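Local coordinates for oxidoreductase, NAD-binding/iron-sulfur cluster-binding protein (Nitratireductor pacificus pht-3B, PDB 6ZXU) that acts as a catabolic reductive dehalogenase, probably removing halogen from organic substrates at a bound cobalamin supplied with electrons by two iron-sulfur clusters, at residues 282-287 / 379-384; 286-291 / 392-397; 384-389 / 461-466; 531-536 / 595-600. All blocks are in the same frame, centred on the assembly; numbering follows the deposited sequence.

Contact 1: 282-287 / 379-384; sequences PLHMGR and NAEAIK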
loop_
_atom_site.group_PDB
_atom_site.type_symbol
_atom_site.label_atom_id
_atom_site.label_comp_id
_atom_site.label_asym_id
_atom_site.label_seq_id
_atom_site.Cartn_x
_atom_site.Cartn_y
_atom_site.Cartn_z
ATOM N N PRO A 282 9.657 -14.598 15.173
ATOM C CA PRO A 282 10.141 -15.051 13.917
ATOM C C PRO A 282 9.638 -14.147 12.756
ATOM O O PRO A 282 8.493 -13.696 12.762
ATOM C CB PRO A 282 9.549 -16.455 13.778
ATOM C CG PRO A 282 9.279 -16.879 15.164
ATOM C CD PRO A 282 8.894 -15.636 15.890
ATOM N N LEU A 283 10.520 -13.868 11.797
ATOM C CA LEU A 283 10.215 -12.973 10.713
ATOM C C LEU A 283 8.954 -13.491 9.976
ATOM O O LEU A 283 8.083 -12.709 9.576
ATOM C CB LEU A 283 11.403 -12.835 9.787
ATOM C CG LEU A 283 11.255 -11.982 8.531
ATOM C CD1 LEU A 283 10.887 -10.588 8.938
ATOM C CD2 LEU A 283 12.490 -11.980 7.653
ATOM N N HIS A 284 8.821 -14.803 9.838
ATOM C CA HIS A 284 7.681 -15.322 9.110
ATOM C C HIS A 284 6.332 -15.094 9.743
ATOM O O HIS A 284 5.297 -15.274 9.091
ATOM C CB HIS A 284 7.819 -16.820 8.791
ATOM C CG HIS A 284 7.812 -17.701 9.992
ATOM N ND1 HIS A 284 6.641 -18.174 10.562
ATOM C CD2 HIS A 284 8.827 -18.220 10.719
ATOM C CE1 HIS A 284 6.931 -18.889 11.631
ATOM N NE2 HIS A 284 8.252 -18.939 11.736
ATOM N N MET A 285 6.308 -14.638 10.970
ATOM C CA MET A 285 5.045 -14.361 11.668
ATOM C C MET A 285 4.482 -12.950 11.464
ATOM O O MET A 285 3.358 -12.648 11.966
ATOM C CB MET A 285 5.194 -14.633 13.143
ATOM C CG MET A 285 5.319 -16.157 13.402
ATOM S SD MET A 285 5.477 -16.462 15.134
ATOM C CE MET A 285 3.814 -16.160 15.737
ATOM N N GLY A 286 5.225 -12.060 10.818
ATOM C CA GLY A 286 4.740 -10.726 10.580
ATOM C C GLY A 286 4.780 -9.905 11.851
ATOM O O GLY A 286 5.051 -10.404 12.927
ATOM N N ARG A 287 4.432 -8.647 11.727
ATOM C CA ARG A 287 4.443 -7.748 12.839
ATOM C C ARG A 287 3.178 -7.799 13.649
ATOM O O ARG A 287 3.194 -7.621 14.859
ATOM C CB ARG A 287 4.736 -6.336 12.362
ATOM C CG ARG A 287 4.983 -5.416 13.504
ATOM C CD ARG A 287 5.698 -4.092 13.106
ATOM N NE ARG A 287 4.831 -3.311 12.225
ATOM C CZ ARG A 287 3.675 -2.709 12.600
ATOM N NH1 ARG A 287 3.174 -2.714 13.893
ATOM N NH2 ARG A 287 3.011 -2.066 11.643
ATOM N N ASN A 379 8.101 -24.129 3.055
ATOM C CA ASN A 379 7.987 -23.288 1.882
ATOM C C ASN A 379 7.029 -22.096 2.209
ATOM O O ASN A 379 7.340 -20.991 1.828
ATOM C CB ASN A 379 7.483 -24.021 0.668
ATOM C CG ASN A 379 8.459 -25.084 0.160
ATOM O OD1 ASN A 379 9.615 -25.189 0.650
ATOM N ND2 ASN A 379 8.009 -25.832 -0.835
ATOM N N ALA A 380 5.958 -22.363 2.941
ATOM C CA ALA A 380 5.074 -21.306 3.371
ATOM C C ALA A 380 5.742 -20.308 4.273
ATOM O O ALA A 380 5.668 -19.117 4.018
ATOM C CB ALA A 380 3.842 -21.859 3.982
ATOM N N GLU A 381 6.511 -20.768 5.222
ATOM C CA GLU A 381 7.222 -19.891 6.117
ATOM C C GLU A 381 8.304 -19.091 5.396
ATOM O O GLU A 381 8.524 -17.948 5.747
ATOM C CB GLU A 381 7.907 -20.696 7.252
ATOM C CG GLU A 381 6.994 -21.432 8.190
ATOM C CD GLU A 381 7.794 -22.230 9.283
ATOM O OE1 GLU A 381 7.145 -22.495 10.314
ATOM O OE2 GLU A 381 9.056 -22.529 9.117
ATOM N N ALA A 382 8.981 -19.686 4.418
ATOM C CA ALA A 382 9.988 -18.995 3.625
ATOM C C ALA A 382 9.370 -17.856 2.806
ATOM O O ALA A 382 9.868 -16.790 2.801
ATOM C CB ALA A 382 10.762 -19.950 2.700
ATOM N N ILE A 383 8.255 -18.121 2.169
ATOM C CA ILE A 383 7.528 -17.164 1.376
ATOM C C ILE A 383 7.008 -16.019 2.263
ATOM O O ILE A 383 7.143 -14.866 1.904
ATOM C CB ILE A 383 6.381 -17.888 0.625
ATOM C CG1 ILE A 383 6.916 -18.686 -0.575
ATOM C CG2 ILE A 383 5.336 -16.900 0.118
ATOM C CD1 ILE A 383 7.511 -17.853 -1.678
ATOM N N LYS A 384 6.469 -16.326 3.412
ATOM C CA LYS A 384 6.087 -15.309 4.352
ATOM C C LYS A 384 7.254 -14.439 4.830
ATOM O O LYS A 384 7.185 -13.228 4.746
ATOM C CB LYS A 384 5.310 -15.869 5.516
ATOM C CG LYS A 384 4.023 -16.514 5.106
ATOM C CD LYS A 384 3.268 -17.050 6.305
ATOM C CE LYS A 384 1.967 -17.664 5.877
ATOM N NZ LYS A 384 1.228 -18.098 7.066
#
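The imidazole of H284 stacks on the side chain of E381; the two run side by side in the same direction, ring and carboxylate planes 20° apart. The glutamate methylene lies against the ring: CG of E381 stands over its face in a CH-pi contact, 4.2 Å from the H284 centroid and 13° off its normal. Farther out, OE1 of E381 comes in above the same ring, 3.8 Å from CE1 of H284, so the carboxylate meets the imidazole from above. Any positive charge on the histidine would probably favour this stacking. At the root of the pair, CB of H284 rests on the backbone O of E381 at 3.3 Å. One turn further along the helix, K384 brings CB to 3.6 Å from the backbone O of H284, while the rest of its extended chain leads NZ away to a salt bridge with D528. What sets H284 against the helix is a short 3-10 segment, 283-285, in which G286 N bonds back to L283 O; R281 bonds to the carbonyls of M285, at its end, and G286, just after it. The E381 chain, extended past CG, carries its carboxylate out over the ring. The contact lies at the surface: the loop between helix 274-278 and strand 294-295 lies on helix 376-390, whose A380 and K384 touch strand 394-399 and whose A382 and I383 meet W163 of helix 161-164.

Contact 2: 286-291 / 392-397; sequences GRYPME and ADFVGI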
loop_
_atom_site.group_PDB
_atom_site.type_symbol
_atom_site.label_atom_id
_atom_site.label_comp_id
_atom_site.label_asym_id
_atom_site.label_seq_id
_atom_site.Cartn_x
_atom_site.Cartn_y
_atom_site.Cartn_z
ATOM N N GLY A 286 5.225 -12.060 10.818
ATOM C CA GLY A 286 4.740 -10.726 10.580
ATOM C C GLY A 286 4.780 -9.905 11.851
ATOM O O GLY A 286 5.051 -10.404 12.927
ATOM N N ARG A 287 4.432 -8.647 11.727
ATOM C CA ARG A 287 4.443 -7.748 12.839
ATOM C C ARG A 287 3.178 -7.799 13.649
ATOM O O ARG A 287 3.194 -7.621 14.859
ATOM C CB ARG A 287 4.736 -6.336 12.362
ATOM C CG ARG A 287 4.983 -5.416 13.504
ATOM C CD ARG A 287 5.698 -4.092 13.106
ATOM N NE ARG A 287 4.831 -3.311 12.225
ATOM C CZ ARG A 287 3.675 -2.709 12.600
ATOM N NH1 ARG A 287 3.174 -2.714 13.893
ATOM N NH2 ARG A 287 3.011 -2.066 11.643
ATOM N N TYR A 288 2.083 -8.098 13.010
ATOM C CA TYR A 288 0.837 -8.079 13.749
ATOM C C TYR A 288 0.529 -9.514 14.195
ATOM O O TYR A 288 0.798 -10.467 13.455
ATOM C CB TYR A 288 -0.294 -7.538 12.889
ATOM C CG TYR A 288 -0.178 -6.050 12.564
ATOM C CD1 TYR A 288 -0.628 -5.107 13.428
ATOM C CD2 TYR A 288 0.425 -5.619 11.365
ATOM C CE1 TYR A 288 -0.485 -3.745 13.140
ATOM C CE2 TYR A 288 0.568 -4.290 11.072
ATOM C CZ TYR A 288 0.093 -3.352 11.960
ATOM O OH TYR A 288 0.189 -1.999 11.652
ATOM N N PRO A 289 -0.067 -9.671 15.371
ATOM C CA PRO A 289 -0.330 -10.987 15.923
ATOM C C PRO A 289 -1.534 -11.766 15.339
ATOM O O PRO A 289 -2.487 -12.114 16.036
ATOM C CB PRO A 289 -0.533 -10.675 17.407
ATOM C CG PRO A 289 -1.139 -9.337 17.428
ATOM C CD PRO A 289 -0.523 -8.607 16.288
ATOM N N MET A 290 -1.438 -12.069 14.063
ATOM C CA MET A 290 -2.461 -12.808 13.368
ATOM C C MET A 290 -2.647 -14.214 13.918
ATOM O O MET A 290 -3.674 -14.805 13.734
ATOM C CB MET A 290 -2.120 -12.891 11.873
ATOM C CG MET A 290 -2.365 -11.610 11.068
ATOM S SD MET A 290 -4.108 -10.999 11.058
ATOM C CE MET A 290 -4.919 -12.165 9.993
ATOM N N GLU A 291 -1.636 -14.763 14.601
ATOM C CA GLU A 291 -1.769 -16.082 15.232
ATOM C C GLU A 291 -2.751 -16.113 16.367
ATOM O O GLU A 291 -3.073 -17.162 16.821
ATOM C CB GLU A 291 -0.410 -16.562 15.720
ATOM C CG GLU A 291 0.161 -15.833 16.922
ATOM C CD GLU A 291 0.915 -14.551 16.611
ATOM O OE1 GLU A 291 1.011 -14.109 15.410
ATOM O OE2 GLU A 291 1.369 -13.949 17.609
ATOM N N ALA A 392 6.123 -6.253 2.970
ATOM C CA ALA A 392 4.683 -6.491 3.136
ATOM C C ALA A 392 4.242 -6.265 4.572
ATOM O O ALA A 392 4.995 -6.486 5.499
ATOM C CB ALA A 392 4.338 -7.908 2.673
ATOM N N ASP A 393 3.011 -5.819 4.777
ATOM C CA ASP A 393 2.393 -5.753 6.090
ATOM C C ASP A 393 1.697 -7.051 6.568
ATOM O O ASP A 393 1.748 -7.361 7.716
ATOM C CB ASP A 393 1.423 -4.563 6.158
ATOM C CG ASP A 393 2.217 -3.165 5.967
ATOM O OD1 ASP A 393 3.201 -2.951 6.733
ATOM O OD2 ASP A 393 1.960 -2.394 4.994
ATOM N N PHE A 394 1.116 -7.803 5.644
ATOM C CA PHE A 394 0.576 -9.142 5.874
ATOM C C PHE A 394 0.890 -10.030 4.702
ATOM O O PHE A 394 0.823 -9.593 3.538
ATOM C CB PHE A 394 -0.937 -9.091 6.055
ATOM C CG PHE A 394 -1.411 -8.332 7.260
ATOM C CD1 PHE A 394 -1.505 -6.957 7.239
ATOM C CD2 PHE A 394 -1.657 -8.970 8.444
ATOM C CE1 PHE A 394 -1.869 -6.236 8.366
ATOM C CE2 PHE A 394 -2.033 -8.243 9.576
ATOM C CZ PHE A 394 -2.133 -6.881 9.524
ATOM N N VAL A 395 1.145 -11.278 4.959
ATOM C CA VAL A 395 1.301 -12.312 3.950
ATOM C C VAL A 395 0.430 -13.540 4.329
ATOM O O VAL A 395 0.412 -13.960 5.478
ATOM C CB VAL A 395 2.766 -12.821 3.778
ATOM C CG1 VAL A 395 2.867 -13.793 2.616
ATOM C CG2 VAL A 395 3.749 -11.698 3.579
ATOM N N GLY A 396 -0.361 -13.982 3.376
ATOM C CA GLY A 396 -1.142 -15.201 3.512
ATOM C C GLY A 396 -1.095 -15.986 2.218
ATOM O O GLY A 396 -0.850 -15.464 1.167
ATOM N N ILE A 397 -1.470 -17.245 2.284
ATOM C CA ILE A 397 -1.411 -18.164 1.194
ATOM C C ILE A 397 -2.667 -19.005 1.121
ATOM O O ILE A 397 -3.169 -19.462 2.166
ATOM C CB ILE A 397 -0.180 -19.144 1.376
ATOM C CG1 ILE A 397 1.108 -18.330 1.551
ATOM C CG2 ILE A 397 -0.090 -20.062 0.155
ATOM C CD1 ILE A 397 2.265 -19.110 2.075
HETATM O O HOH W 1 4.108 -6.937 9.321
HETATM O O HOH W 2 4.118 -4.114 9.168
HETATM O O HOH W 3 1.745 -8.859 10.269
#
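Y288 meets F394 along much of its length. Its CB lies 3.8 Å from CE2 of F394, its CG next approaches CZ of F394, and CD2 makes the tightest touch, 3.4 Å from CZ of F394; CE2 of Y288 then passes CE1 of F394 at longer range. At the tip, OH accepts a weak bond from NH2 of R287, at 2.8 Å. The rings of Y288 and F394 are nearly parallel, 13° apart, but strongly offset, with little of one over the other and centroids 5.1 Å apart. M290 meets F394 at its CE2-CD2 edge: CG of M290 lies in the ring plane, 3.7 Å from CE2 of F394, and bends at chi2 and chi3 bring SD into an oblique Met-aromatic contact. Polar atoms meet through water. Backbone O of D393 receives bonds from waters 1 and 3, which in turn accept from R287 N and Y288 N. D393 and F394 form a classic beta bulge opposite L427 of strand 422-429, and OD2 of D393 takes the N of D429. The F394 side chain lies about 10 Å from the bound cobalamin. The loop leading to strand 294-295 thus packs on the start of edge strand 394-399, with R606 of helix 603-614 against Y288.

Contact 3: 384-389 / 461-466; sequences KALGYY and GVMAAH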
loop_
_atom_site.group_PDB
_atom_site.type_symbol
_atom_site.label_atom_id
_atom_site.label_comp_id
_atom_site.label_asym_id
_atom_site.label_seq_id
_atom_site.Cartn_x
_atom_site.Cartn_y
_atom_site.Cartn_z
ATOM N N LYS A 384 6.469 -16.326 3.412
ATOM C CA LYS A 384 6.087 -15.309 4.352
ATOM C C LYS A 384 7.254 -14.439 4.830
ATOM O O LYS A 384 7.185 -13.228 4.746
ATOM C CB LYS A 384 5.310 -15.869 5.516
ATOM C CG LYS A 384 4.023 -16.514 5.106
ATOM C CD LYS A 384 3.268 -17.050 6.305
ATOM C CE LYS A 384 1.967 -17.664 5.877
ATOM N NZ LYS A 384 1.228 -18.098 7.066
ATOM N N ALA A 385 8.334 -15.048 5.249
ATOM C CA ALA A 385 9.529 -14.331 5.651
ATOM C C ALA A 385 10.019 -13.434 4.498
ATOM O O ALA A 385 10.425 -12.261 4.741
ATOM C CB ALA A 385 10.633 -15.314 6.053
ATOM N N LEU A 386 9.969 -13.925 3.288
ATOM C CA LEU A 386 10.384 -13.195 2.139
ATOM C C LEU A 386 9.521 -11.977 1.929
ATOM O O LEU A 386 10.035 -10.841 1.763
ATOM C CB LEU A 386 10.397 -14.086 0.923
ATOM C CG LEU A 386 10.860 -13.503 -0.370
ATOM C CD1 LEU A 386 12.272 -12.946 -0.180
ATOM C CD2 LEU A 386 10.843 -14.474 -1.552
ATOM N N GLY A 387 8.227 -12.130 2.019
ATOM C CA GLY A 387 7.320 -10.955 1.873
ATOM C C GLY A 387 7.558 -9.910 2.960
ATOM O O GLY A 387 7.616 -8.735 2.643
ATOM N N TYR A 388 7.792 -10.320 4.204
ATOM C CA TYR A 388 8.013 -9.360 5.313
ATOM C C TYR A 388 9.339 -8.636 5.161
ATOM O O TYR A 388 9.407 -7.415 5.237
ATOM C CB TYR A 388 7.851 -10.029 6.663
ATOM C CG TYR A 388 6.430 -10.501 6.900
ATOM C CD1 TYR A 388 5.347 -9.589 6.901
ATOM C CD2 TYR A 388 6.145 -11.808 7.159
ATOM C CE1 TYR A 388 4.068 -10.017 7.090
ATOM C CE2 TYR A 388 4.828 -12.250 7.391
ATOM C CZ TYR A 388 3.805 -11.361 7.343
ATOM O OH TYR A 388 2.492 -11.751 7.565
ATOM N N TYR A 389 10.342 -9.364 4.701
ATOM C CA TYR A 389 11.638 -8.791 4.394
ATOM C C TYR A 389 11.583 -7.699 3.370
ATOM O O TYR A 389 12.319 -6.710 3.450
ATOM C CB TYR A 389 12.592 -9.918 3.882
ATOM C CG TYR A 389 13.906 -9.469 3.360
ATOM C CD1 TYR A 389 14.896 -8.884 4.192
ATOM C CD2 TYR A 389 14.231 -9.671 2.044
ATOM C CE1 TYR A 389 16.165 -8.544 3.694
ATOM C CE2 TYR A 389 15.497 -9.360 1.556
ATOM C CZ TYR A 389 16.449 -8.784 2.407
ATOM O OH TYR A 389 17.655 -8.476 1.870
ATOM N N GLY A 461 6.540 -8.728 -7.643
ATOM C CA GLY A 461 7.357 -8.945 -8.833
ATOM C C GLY A 461 8.630 -9.640 -8.475
ATOM O O GLY A 461 9.042 -10.586 -9.124
ATOM N N VAL A 462 9.275 -9.179 -7.409
ATOM C CA VAL A 462 10.519 -9.793 -6.918
ATOM C C VAL A 462 10.253 -11.222 -6.462
ATOM O O VAL A 462 11.000 -12.145 -6.781
ATOM C CB VAL A 462 11.139 -8.938 -5.786
ATOM C CG1 VAL A 462 12.183 -9.730 -5.078
ATOM C CG2 VAL A 462 11.783 -7.716 -6.361
ATOM N N MET A 463 9.188 -11.440 -5.712
ATOM C CA MET A 463 8.889 -12.749 -5.151
ATOM C C MET A 463 8.571 -13.768 -6.231
ATOM O O MET A 463 9.055 -14.897 -6.177
ATOM C CB MET A 463 7.765 -12.657 -4.136
ATOM C CG MET A 463 8.238 -11.973 -2.837
ATOM S SD MET A 463 6.877 -11.686 -1.702
ATOM C CE MET A 463 6.654 -13.324 -1.011
ATOM N N ALA A 464 7.738 -13.415 -7.169
ATOM C CA ALA A 464 7.427 -14.269 -8.287
ATOM C C ALA A 464 8.677 -14.580 -9.112
ATOM O O ALA A 464 8.861 -15.719 -9.554
ATOM C CB ALA A 464 6.361 -13.653 -9.140
ATOM N N ALA A 465 9.565 -13.608 -9.287
ATOM C CA ALA A 465 10.851 -13.849 -10.016
ATOM C C ALA A 465 11.704 -14.837 -9.303
ATOM O O ALA A 465 12.319 -15.717 -9.937
ATOM C CB ALA A 465 11.623 -12.572 -10.216
ATOM N N HIS A 466 11.671 -14.849 -7.970
ATOM C CA HIS A 466 12.409 -15.823 -7.222
ATOM C C HIS A 466 11.853 -17.202 -7.339
ATOM O O HIS A 466 12.573 -18.186 -7.484
ATOM C CB HIS A 466 12.563 -15.423 -5.726
ATOM C CG HIS A 466 13.546 -16.273 -4.981
ATOM N ND1 HIS A 466 14.882 -16.358 -5.332
ATOM C CD2 HIS A 466 13.389 -17.052 -3.900
ATOM C CE1 HIS A 466 15.491 -17.189 -4.517
ATOM N NE2 HIS A 466 14.607 -17.631 -3.638
#
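L386 and M463 reach toward each other between two antiparallel helices, 376-390 and 445-469, which belong to an alpha+beta region built with the antiparallel sheet of strands 394-399, 422-429, 514-521 and 474-477. Locally the axes of 384-389 and 461-466 stand 10.6 Å apart and cross at 145°, and side chains bridge that distance. L386 sends CG trans to its backbone N (chi1 -178°), which directs the isobutyl group toward helix 445-469. The leucine end meets a methylene: CD2 of L386 lands 3.8 Å from CG of M463, and CG of L386 comes nearly as close. A second, looser touch takes CD2 of L386 to CD2 of H466, at 4.3 Å; W163, whose ring meets H466 edge to face, also packs on L386. M463 has the more telling conformation. Its chain is extended through chi2 and then turns at the sulfur (chi3 78°). G387 has no side chain, and the thioether lies directly on its backbone, SD of M463 being 3.7 Å from CA of G387. All four touching residues are buried, and the join is mainly van der Waals packing. Around it, M463 also touches I383 and L390 of the partner helix, while H466 touches D76 of helix 74-85. The bend at sulfur ends with the methyl CE of M463 3.6 Å from the backbone N of G387.

Contact 4: 531-536 / 595-600; sequences IDFGLQ and CPWNRE. With NA (sodium ion), chain G; SF4 (iron/sulfur cluster), chain D.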
loop_
_atom_site.group_PDB
_atom_site.type_symbol
_atom_site.label_atom_id
_atom_site.label_comp_id
_atom_site.label_asym_id
_atom_site.label_seq_id
_atom_site.Cartn_x
_atom_site.Cartn_y
_atom_site.Cartn_z
ATOM N N ILE A 531 -10.478 -16.506 8.565
ATOM C CA ILE A 531 -10.455 -16.000 9.957
ATOM C C ILE A 531 -11.874 -15.588 10.372
ATOM O O ILE A 531 -12.735 -15.327 9.532
ATOM C CB ILE A 531 -9.480 -14.820 10.175
ATOM C CG1 ILE A 531 -9.826 -13.721 9.233
ATOM C CG2 ILE A 531 -8.034 -15.319 10.084
ATOM C CD1 ILE A 531 -9.001 -12.461 9.417
ATOM N N ASP A 532 -12.115 -15.629 11.681
ATOM C CA ASP A 532 -13.382 -15.196 12.274
ATOM C C ASP A 532 -13.082 -14.290 13.471
ATOM O O ASP A 532 -12.643 -14.783 14.507
ATOM C CB ASP A 532 -14.207 -16.361 12.691
ATOM C CG ASP A 532 -15.549 -15.924 13.368
ATOM O OD1 ASP A 532 -15.967 -14.725 13.409
ATOM O OD2 ASP A 532 -16.244 -16.791 13.890
ATOM N N PHE A 533 -13.269 -12.971 13.317
ATOM C CA PHE A 533 -13.035 -12.093 14.384
ATOM C C PHE A 533 -14.308 -11.302 14.779
ATOM O O PHE A 533 -14.231 -10.220 15.402
ATOM C CB PHE A 533 -11.854 -11.167 14.161
ATOM C CG PHE A 533 -11.984 -10.232 12.968
ATOM C CD1 PHE A 533 -11.664 -10.668 11.690
ATOM C CD2 PHE A 533 -12.245 -8.895 13.142
ATOM C CE1 PHE A 533 -11.713 -9.834 10.593
ATOM C CE2 PHE A 533 -12.309 -8.039 12.037
ATOM C CZ PHE A 533 -12.053 -8.490 10.756
ATOM N N GLY A 534 -15.442 -11.871 14.489
ATOM C CA GLY A 534 -16.676 -11.283 14.916
ATOM C C GLY A 534 -17.204 -10.171 13.996
ATOM O O GLY A 534 -18.123 -9.507 14.366
ATOM N N LEU A 535 -16.632 -9.976 12.805
ATOM C CA LEU A 535 -16.979 -8.803 11.983
ATOM C C LEU A 535 -18.401 -8.851 11.507
ATOM O O LEU A 535 -19.012 -7.802 11.352
ATOM C CB LEU A 535 -16.022 -8.587 10.827
ATOM C CG LEU A 535 -16.179 -7.274 10.088
ATOM C CD1 LEU A 535 -15.769 -6.076 10.976
ATOM C CD2 LEU A 535 -15.382 -7.283 8.833
ATOM N N GLN A 536 -18.949 -10.014 11.230
ATOM C CA GLN A 536 -20.364 -10.061 10.706
ATOM C C GLN A 536 -21.293 -9.429 11.692
ATOM O O GLN A 536 -22.047 -8.507 11.369
ATOM C CB GLN A 536 -20.818 -11.477 10.336
ATOM C CG GLN A 536 -19.946 -12.179 9.328
ATOM C CD GLN A 536 -19.646 -11.311 8.152
ATOM O OE1 GLN A 536 -20.555 -10.931 7.388
ATOM N NE2 GLN A 536 -18.348 -10.953 7.964
ATOM N N CYS A 595 -14.241 4.084 8.784
ATOM C CA CYS A 595 -14.461 2.875 9.505
ATOM C C CYS A 595 -13.892 2.914 10.933
ATOM O O CYS A 595 -12.754 3.240 11.101
ATOM C CB CYS A 595 -13.913 1.670 8.702
ATOM S SG CYS A 595 -14.338 0.074 9.427
ATOM N N PRO A 596 -14.681 2.501 11.948
ATOM C CA PRO A 596 -14.133 2.415 13.298
ATOM C C PRO A 596 -12.880 1.564 13.431
ATOM O O PRO A 596 -12.035 1.855 14.280
ATOM C CB PRO A 596 -15.266 1.796 14.119
ATOM C CG PRO A 596 -16.472 2.171 13.372
ATOM C CD PRO A 596 -16.091 2.122 11.921
ATOM N N TRP A 597 -12.717 0.556 12.618
ATOM C CA TRP A 597 -11.519 -0.301 12.638
ATOM C C TRP A 597 -10.270 0.355 12.061
ATOM O O TRP A 597 -9.172 -0.198 12.185
ATOM C CB TRP A 597 -11.768 -1.599 11.902
ATOM C CG TRP A 597 -12.815 -2.489 12.562
ATOM C CD1 TRP A 597 -14.127 -2.412 12.379
ATOM C CD2 TRP A 597 -12.577 -3.602 13.438
ATOM N NE1 TRP A 597 -14.761 -3.412 13.064
ATOM C CE2 TRP A 597 -13.843 -4.145 13.761
ATOM C CE3 TRP A 597 -11.427 -4.228 13.958
ATOM C CZ2 TRP A 597 -13.991 -5.259 14.530
ATOM C CZ3 TRP A 597 -11.583 -5.325 14.762
ATOM C CH2 TRP A 597 -12.862 -5.810 15.076
ATOM N N ASN A 598 -10.432 1.497 11.422
ATOM C CA ASN A 598 -9.322 2.293 11.008
ATOM C C ASN A 598 -8.853 3.103 12.198
ATOM O O ASN A 598 -9.456 4.126 12.528
ATOM C CB ASN A 598 -9.717 3.157 9.768
ATOM C CG ASN A 598 -8.578 4.155 9.360
ATOM O OD1 ASN A 598 -7.396 3.841 9.404
ATOM N ND2 ASN A 598 -8.958 5.403 9.143
ATOM N N ARG A 599 -7.803 2.662 12.863
ATOM C CA ARG A 599 -7.334 3.272 14.099
ATOM C C ARG A 599 -5.853 3.408 14.143
ATOM O O ARG A 599 -5.140 2.706 13.444
ATOM C CB ARG A 599 -7.601 2.363 15.291
ATOM C CG ARG A 599 -9.008 2.023 15.473
ATOM C CD ARG A 599 -9.208 1.440 16.843
ATOM N NE ARG A 599 -10.631 1.476 17.133
ATOM C CZ ARG A 599 -11.413 0.437 16.921
ATOM N NH1 ARG A 599 -10.905 -0.669 16.440
ATOM N NH2 ARG A 599 -12.720 0.535 17.207
ATOM N N GLU A 600 -5.388 4.288 15.061
ATOM C CA GLU A 600 -3.981 4.458 15.291
ATOM C C GLU A 600 -3.358 3.188 15.914
ATOM O O GLU A 600 -4.000 2.472 16.681
ATOM C CB GLU A 600 -3.707 5.722 16.179
ATOM C CG GLU A 600 -2.262 6.230 15.986
ATOM C CD GLU A 600 -1.863 7.407 16.905
ATOM O OE1 GLU A 600 -2.748 8.079 17.453
ATOM O OE2 GLU A 600 -0.646 7.643 17.079
HETATM NA NA NA G . -11.603 5.472 12.699
HETATM FE FE1 SF4 D . -18.724 -0.155 7.579
HETATM FE FE2 SF4 D . -18.857 -0.053 10.378
HETATM FE FE3 SF4 D . -16.481 -0.527 9.178
HETATM FE FE4 SF4 D . -18.384 -2.477 9.051
HETATM S S1 SF4 D . -17.356 -1.592 10.880
HETATM S S2 SF4 D . -17.155 -1.748 7.393
HETATM S S3 SF4 D . -20.173 -1.126 8.899
HETATM S S4 SF4 D . -17.809 1.286 9.044
HETATM O O HOH W 4 -11.732 4.686 14.875
HETATM O O HOH W 5 -13.782 6.110 12.591
HETATM O O HOH W 6 -10.967 7.464 11.379
#
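F533 and W597 form a T-shaped pair beside a [4Fe-4S] cluster, in a ferredoxin-type region where the cysteine of a Cys-Pro step completes a site begun by C539, C542 and C545. The aromatic contact comes first. The edge of the F533 ring points at the face of the six-membered ring of W597, with planes at 80° and centroids 5.3 Å apart; CD2 of F533 comes 3.7 Å from CH2 of W597. With its CG lying between backbone N and carbonyl carbon (chi1 62°), F533 turns its ring toward the indole. Apolar packing follows: CD1 of L535 packs obliquely on the indole, 3.9 Å from CE2 of W597. L506 of strand 505-506 touches both F533 and L535 as well as W597, and F538 adds another ring beside the indole.

Cluster contacts form a third group. SG of C595 is bound to FE3 of the cluster at 2.2 Å, and the W597 indole presents its edge, cluster S1 lying in the indole plane 3.7 Å from CD1 of W597. Hydrogen bonds to backbone N-H groups shape both segments: D532 OD1 accepts from G534 N in an Asx turn just ahead of helix 535-540, E497 takes the N-H groups of F533 and L535, and a type I beta turn spans C595 to N598. The weak bond from W597 N to C595 SG, 3.6 Å, lies within that turn. Its carbonyls also serve a sodium ion, joined by three waters, with N598 O at 2.5 Å and C595 O at 3.0 Å from the metal.

Contacts 1, 2 and 3 form one connected patch, while contact 4 stands apart at the iron-sulfur site and meets it where M290 of contact 2 touches I531 of contact 4. Contacts 1 and 3 share K384 and use helix 376-390; contacts 1 and 2 share G286 and R287, and Y388 of that helix bonds through OH to V395 N in contact 2. Burial and chemistry change together: contact 1 is a surface stack of imidazole and carboxylate, contact 2 is partly buried and mixes ring packing with bridging waters, and contact 3 packs buried, mostly apolar side chains between two helices. Contact 4 is buried too, but its aromatic pair adjoins metal ligands.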